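Local coordinates for alpha-toxin (Clostridium novyi, PDB 2VK9), which belongs to the large clostridial toxins, its catalytic fragment built on a GT-A type glycosyltransferase fold with an N-terminal helical domain, at residues 12-26 / 55-68. Sequence-based numbering, arbitrary orientation.
Sequences ASIPLKRKEPEYNLI and LVDNYQTKYPSSGR
Glu20 OE1 is gripped by two groups: Tyr59 OH donates to it at 2.6 Å, and Lys17 NZ adds a salt bridge. The Glu20 chain bends at chi2 (94°), which brings OE1 to the tyrosine. Tyr59 OH in turn accepts from Ser66 OG, which also caps Arg68 N. Tyr63, with Glu20 OE1 over one ring face, donates from OH to Glu22 OE2 at 2.6 Å.

The other oxygen, Glu20 OE2, forms a salt bridge with Arg68 NH1, though its exact geometry is doubtful. Arg68 NH1 also donates to Arg18 O at 3.1 Å, in a nearly straight bond of 175°. Arg68 NH2 donates to Lys17 O, well out of the plane of that peptide group. Arg68 NE meets Ala12 O almost head-on at 2.9 Å. All three carbonyl oxygens lie close to the guanidinium plane, so the loop 12-18 curls round its edge. One face of the group carries the stretched-out methylenes of Lys17. Tyr23 CE2 lies over the opposite face, toward the guanidinium's rim, the planes 18° apart. Arg68 CD sits over the centre of the Tyr23 ring in a CH-pi contact, 3.8 Å from the centroid.

Further along, the axes of helix segments 21-26 and 55-62 run roughly antiparallel and come within 9.2 Å. Ile26 CG1 packs on Leu55 CB at 3.7 Å, and Ile26 CD1 meets Tyr59 CB. A water bridges Glu22 O and Leu55 O. Helix 69-90 covers Ala12 with Ala71 and Tyr59 with Leu72.

The contact thus ties the N-terminal loop and helix 21-35 to the end of helix 42-62 and the 63-68 connection into helix 69-90, within the N-terminal helical domain. The charge of buried Arg68 is probably balanced largely by Glu20. Backbone carbonyls engage its N-H groups, which probably fixes the guanidinium rotation and the loop path.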
loop_
_atom_site.group_PDB
_atom_site.type_symbol
_atom_site.label_atom_id
_atom_site.label_comp_id
_atom_site.label_asym_id
_atom_site.label_seq_id
_atom_site.Cartn_x
_atom_site.Cartn_y
_atom_site.Cartn_z
ATOM N N ALA A 12 29.845 -30.051 -0.420
ATOM C CA ALA A 12 29.283 -30.176 0.915
ATOM C C ALA A 12 29.847 -31.373 1.693
ATOM O O ALA A 12 29.296 -31.770 2.724
ATOM C CB ALA A 12 27.775 -30.279 0.824
ATOM N N SER A 13 30.945 -31.944 1.211
ATOM C CA SER A 13 31.532 -33.083 1.883
ATOM C C SER A 13 32.550 -32.667 2.940
ATOM O O SER A 13 33.365 -31.793 2.706
ATOM C CB SER A 13 32.161 -34.039 0.869
ATOM O OG SER A 13 33.483 -33.663 0.581
ATOM N N ILE A 14 32.470 -33.294 4.108
ATOM C CA ILE A 14 33.478 -33.174 5.149
ATOM C C ILE A 14 34.191 -34.518 5.228
ATOM O O ILE A 14 33.533 -35.542 5.365
ATOM C CB ILE A 14 32.836 -32.850 6.521
ATOM C CG1 ILE A 14 32.089 -31.503 6.490
ATOM C CG2 ILE A 14 33.873 -32.909 7.650
ATOM C CD1 ILE A 14 32.933 -30.288 6.139
ATOM N N PRO A 15 35.537 -34.521 5.133
ATOM C CA PRO A 15 36.351 -35.747 5.100
ATOM C C PRO A 15 35.988 -36.749 6.188
ATOM O O PRO A 15 35.965 -36.405 7.365
ATOM C CB PRO A 15 37.774 -35.236 5.325
ATOM C CG PRO A 15 37.759 -33.844 4.873
ATOM C CD PRO A 15 36.371 -33.308 5.046
ATOM N N LEU A 16 35.656 -37.958 5.790
ATOM C CA LEU A 16 35.318 -39.072 6.669
ATOM C C LEU A 16 34.078 -38.764 7.500
ATOM O O LEU A 16 33.910 -39.391 8.604
ATOM C CB LEU A 16 36.496 -39.407 7.587
ATOM C CG LEU A 16 37.764 -39.923 6.901
ATOM C CD1 LEU A 16 38.890 -40.085 7.910
ATOM C CD2 LEU A 16 37.490 -41.234 6.180
ATOM N N LYS A 17 33.189 -37.925 7.057
ATOM C CA LYS A 17 31.916 -37.691 7.734
ATOM C C LYS A 17 30.792 -38.418 7.009
ATOM O O LYS A 17 30.576 -38.204 5.812
ATOM C CB LYS A 17 31.608 -36.196 7.854
ATOM C CG LYS A 17 30.180 -35.900 8.194
ATOM C CD LYS A 17 29.996 -34.506 8.745
ATOM C CE LYS A 17 28.617 -34.398 9.376
ATOM N NZ LYS A 17 28.502 -33.320 10.371
ATOM N N ARG A 18 30.093 -39.283 7.749
ATOM C CA ARG A 18 28.957 -40.054 7.232
ATOM C C ARG A 18 27.845 -39.133 6.777
ATOM O O ARG A 18 27.658 -38.055 7.342
ATOM C CB ARG A 18 28.420 -41.008 8.298
ATOM C CG ARG A 18 29.359 -42.171 8.622
ATOM C CD ARG A 18 28.792 -43.068 9.736
ATOM N NE ARG A 18 27.746 -43.979 9.249
ATOM C CZ ARG A 18 27.975 -45.118 8.584
ATOM N NH1 ARG A 18 29.217 -45.508 8.307
ATOM N NH2 ARG A 18 26.957 -45.872 8.185
ATOM N N LYS A 19 27.128 -39.547 5.738
ATOM C CA LYS A 19 25.985 -38.786 5.248
ATOM C C LYS A 19 24.814 -39.005 6.198
ATOM O O LYS A 19 24.483 -40.140 6.527
ATOM C CB LYS A 19 25.603 -39.226 3.831
ATOM C CG LYS A 19 26.577 -38.833 2.709
ATOM C CD LYS A 19 26.352 -39.743 1.494
ATOM C CE LYS A 19 27.135 -39.294 0.279
ATOM N NZ LYS A 19 28.628 -39.346 0.440
ATOM N N GLU A 20 24.198 -37.920 6.654
ATOM C CA GLU A 20 23.009 -38.025 7.482
ATOM C C GLU A 20 21.787 -38.332 6.598
ATOM O O GLU A 20 21.775 -37.981 5.411
ATOM C CB GLU A 20 22.799 -36.747 8.290
ATOM C CG GLU A 20 24.006 -36.288 9.120
ATOM C CD GLU A 20 24.899 -35.265 8.396
ATOM O OE1 GLU A 20 25.370 -34.310 9.057
ATOM O OE2 GLU A 20 25.128 -35.403 7.169
ATOM N N PRO A 21 20.774 -39.035 7.152
ATOM C CA PRO A 21 19.541 -39.254 6.392
ATOM C C PRO A 21 18.919 -37.974 5.820
ATOM O O PRO A 21 18.541 -37.964 4.647
ATOM C CB PRO A 21 18.601 -39.931 7.402
ATOM C CG PRO A 21 19.278 -39.861 8.708
ATOM C CD PRO A 21 20.732 -39.717 8.457
ATOM N N GLU A 22 18.836 -36.906 6.611
ATOM C CA GLU A 22 18.285 -35.632 6.109
ATOM C C GLU A 22 19.166 -34.899 5.080
ATOM O O GLU A 22 18.683 -34.026 4.358
ATOM C CB GLU A 22 17.826 -34.692 7.242
ATOM C CG GLU A 22 18.643 -34.733 8.512
ATOM C CD GLU A 22 18.329 -35.937 9.397
ATOM O OE1 GLU A 22 17.142 -36.195 9.699
ATOM O OE2 GLU A 22 19.285 -36.623 9.807
ATOM N N TYR A 23 20.446 -35.264 5.016
ATOM C CA TYR A 23 21.343 -34.813 3.952
ATOM C C TYR A 23 21.038 -35.580 2.677
ATOM O O TYR A 23 20.954 -34.987 1.605
ATOM C CB TYR A 23 22.809 -34.991 4.370
ATOM C CG TYR A 23 23.873 -34.604 3.339
ATOM C CD1 TYR A 23 23.707 -33.506 2.488
ATOM C CD2 TYR A 23 25.068 -35.328 3.247
ATOM C CE1 TYR A 23 24.689 -33.160 1.564
ATOM C CE2 TYR A 23 26.055 -34.984 2.328
ATOM C CZ TYR A 23 25.858 -33.897 1.496
ATOM O OH TYR A 23 26.831 -33.553 0.592
ATOM N N ASN A 24 20.860 -36.895 2.791
ATOM C CA ASN A 24 20.433 -37.705 1.640
ATOM C C ASN A 24 19.095 -37.253 1.035
ATOM O O ASN A 24 18.920 -37.283 -0.194
ATOM C CB ASN A 24 20.380 -39.194 1.998
ATOM C CG ASN A 24 21.758 -39.828 2.099
ATOM O OD1 ASN A 24 22.670 -39.547 1.302
ATOM N ND2 ASN A 24 21.913 -40.704 3.077
ATOM N N LEU A 25 18.160 -36.838 1.898
ATOM C CA LEU A 25 16.880 -36.294 1.449
ATOM C C LEU A 25 17.066 -35.136 0.460
ATOM O O LEU A 25 16.421 -35.117 -0.592
ATOM C CB LEU A 25 16.004 -35.862 2.632
ATOM C CG LEU A 25 15.302 -36.954 3.447
ATOM C CD1 LEU A 25 14.302 -36.338 4.409
ATOM C CD2 LEU A 25 14.614 -37.971 2.566
ATOM N N ILE A 26 17.952 -34.198 0.806
ATOM C CA ILE A 26 18.318 -33.080 -0.061
ATOM C C ILE A 26 18.911 -33.610 -1.349
ATOM O O ILE A 26 18.541 -33.166 -2.431
ATOM C CB ILE A 26 19.375 -32.172 0.598
ATOM C CG1 ILE A 26 18.802 -31.474 1.825
ATOM C CG2 ILE A 26 19.931 -31.156 -0.401
ATOM C CD1 ILE A 26 19.861 -31.052 2.818
ATOM N N LEU A 55 14.096 -28.667 2.986
ATOM C CA LEU A 55 15.050 -29.722 3.321
ATOM C C LEU A 55 16.380 -29.153 3.832
ATOM O O LEU A 55 16.935 -29.655 4.807
ATOM C CB LEU A 55 15.247 -30.692 2.148
ATOM C CG LEU A 55 14.018 -31.488 1.671
ATOM C CD1 LEU A 55 14.372 -32.337 0.484
ATOM C CD2 LEU A 55 13.385 -32.356 2.754
ATOM N N VAL A 56 16.866 -28.092 3.196
ATOM C CA VAL A 56 18.046 -27.391 3.677
ATOM C C VAL A 56 17.820 -26.861 5.098
ATOM O O VAL A 56 18.669 -27.058 5.979
ATOM C CB VAL A 56 18.450 -26.251 2.723
ATOM C CG1 VAL A 56 19.499 -25.340 3.362
ATOM C CG2 VAL A 56 18.971 -26.828 1.419
ATOM N N ASP A 57 16.675 -26.208 5.319
ATOM C CA ASP A 57 16.318 -25.695 6.643
ATOM C C ASP A 57 16.341 -26.807 7.681
ATOM O O ASP A 57 16.992 -26.663 8.714
ATOM C CB ASP A 57 14.936 -25.028 6.624
ATOM C CG ASP A 57 15.004 -23.510 6.469
ATOM O OD1 ASP A 57 15.908 -22.882 7.068
ATOM O OD2 ASP A 57 14.140 -22.937 5.755
ATOM N N ASN A 58 15.642 -27.907 7.395
ATOM C CA ASN A 58 15.599 -29.070 8.283
ATOM C C ASN A 58 16.988 -29.573 8.678
ATOM O O ASN A 58 17.240 -29.872 9.859
ATOM C CB ASN A 58 14.810 -30.226 7.657
ATOM C CG ASN A 58 13.312 -29.963 7.596
ATOM O OD1 ASN A 58 12.803 -28.971 8.127
ATOM N ND2 ASN A 58 12.595 -30.864 6.937
ATOM N N TYR A 59 17.882 -29.669 7.691
ATOM C CA TYR A 59 19.249 -30.086 7.954
ATOM C C TYR A 59 19.934 -29.099 8.889
ATOM O O TYR A 59 20.443 -29.490 9.935
ATOM C CB TYR A 59 20.066 -30.245 6.669
ATOM C CG TYR A 59 21.478 -30.703 6.966
ATOM C CD1 TYR A 59 21.804 -32.056 6.966
ATOM C CD2 TYR A 59 22.479 -29.780 7.294
ATOM C CE1 TYR A 59 23.084 -32.475 7.254
ATOM C CE2 TYR A 59 23.754 -30.192 7.586
ATOM C CZ TYR A 59 24.054 -31.539 7.567
ATOM O OH TYR A 59 25.327 -31.958 7.865
ATOM N N GLN A 60 19.928 -27.824 8.507
ATOM C CA GLN A 60 20.577 -26.767 9.274
ATOM C C GLN A 60 19.991 -26.608 10.672
ATOM O O GLN A 60 20.630 -26.067 11.581
ATOM C CB GLN A 60 20.463 -25.448 8.531
ATOM C CG GLN A 60 21.243 -25.410 7.257
ATOM C CD GLN A 60 21.263 -24.039 6.639
ATOM O OE1 GLN A 60 20.264 -23.311 6.660
ATOM N NE2 GLN A 60 22.404 -23.674 6.069
ATOM N N THR A 61 18.764 -27.071 10.842
ATOM C CA THR A 61 18.129 -27.000 12.133
ATOM C C THR A 61 18.574 -28.168 13.000
ATOM O O THR A 61 18.950 -27.972 14.156
ATOM C CB THR A 61 16.611 -26.909 11.979
ATOM O OG1 THR A 61 16.288 -25.572 11.574
ATOM C CG2 THR A 61 15.885 -27.251 13.292
ATOM N N LYS A 62 18.544 -29.374 12.435
ATOM C CA LYS A 62 18.953 -30.559 13.167
ATOM C C LYS A 62 20.441 -30.532 13.523
ATOM O O LYS A 62 20.828 -30.966 14.604
ATOM C CB LYS A 62 18.614 -31.831 12.398
ATOM C CG LYS A 62 18.927 -33.074 13.190
ATOM C CD LYS A 62 18.060 -34.238 12.817
ATOM C CE LYS A 62 18.177 -35.308 13.893
ATOM N NZ LYS A 62 17.608 -36.602 13.427
ATOM N N TYR A 63 21.265 -30.006 12.624
ATOM C CA TYR A 63 22.698 -29.888 12.875
ATOM C C TYR A 63 23.166 -28.446 12.744
ATOM O O TYR A 63 23.793 -28.095 11.737
ATOM C CB TYR A 63 23.474 -30.776 11.908
ATOM C CG TYR A 63 22.864 -32.135 11.769
ATOM C CD1 TYR A 63 22.130 -32.475 10.638
ATOM C CD2 TYR A 63 22.989 -33.073 12.785
ATOM C CE1 TYR A 63 21.555 -33.734 10.513
ATOM C CE2 TYR A 63 22.416 -34.331 12.678
ATOM C CZ TYR A 63 21.704 -34.657 11.543
ATOM O OH TYR A 63 21.139 -35.899 11.443
ATOM N N PRO A 64 22.867 -27.600 13.755
ATOM C CA PRO A 64 23.265 -26.192 13.700
ATOM C C PRO A 64 24.766 -26.009 13.516
ATOM O O PRO A 64 25.209 -25.030 12.914
ATOM C CB PRO A 64 22.840 -25.645 15.068
ATOM C CG PRO A 64 22.585 -26.837 15.909
ATOM C CD PRO A 64 22.139 -27.907 14.997
ATOM N N SER A 65 25.545 -26.952 14.019
ATOM C CA SER A 65 26.994 -26.790 13.997
ATOM C C SER A 65 27.701 -27.581 12.877
ATOM O O SER A 65 28.923 -27.661 12.861
ATOM C CB SER A 65 27.584 -27.110 15.381
ATOM O OG SER A 65 27.255 -28.435 15.780
ATOM N N SER A 66 26.929 -28.134 11.942
ATOM C CA SER A 66 27.477 -28.989 10.887
ATOM C C SER A 66 28.394 -28.235 9.960
ATOM O O SER A 66 28.203 -27.054 9.706
ATOM C CB SER A 66 26.374 -29.628 10.059
ATOM O OG SER A 66 26.928 -30.307 8.947
ATOM N N GLY A 67 29.386 -28.940 9.441
ATOM C CA GLY A 67 30.358 -28.345 8.552
ATOM C C GLY A 67 29.815 -28.205 7.160
ATOM O O GLY A 67 30.415 -27.523 6.341
ATOM N N ARG A 68 28.677 -28.852 6.901
ATOM C CA ARG A 68 28.013 -28.831 5.587
ATOM C C ARG A 68 27.183 -27.568 5.370
ATOM O O ARG A 68 26.806 -27.268 4.242
ATOM C CB ARG A 68 27.106 -30.057 5.407
ATOM C CG ARG A 68 27.776 -31.386 5.683
ATOM C CD ARG A 68 27.047 -32.574 5.074
ATOM N NE ARG A 68 28.028 -33.586 4.668
ATOM C CZ ARG A 68 28.175 -34.785 5.224
ATOM N NH1 ARG A 68 27.395 -35.179 6.216
ATOM N NH2 ARG A 68 29.106 -35.606 4.772
HETATM O O HOH W 1 16.123 -32.618 5.029
#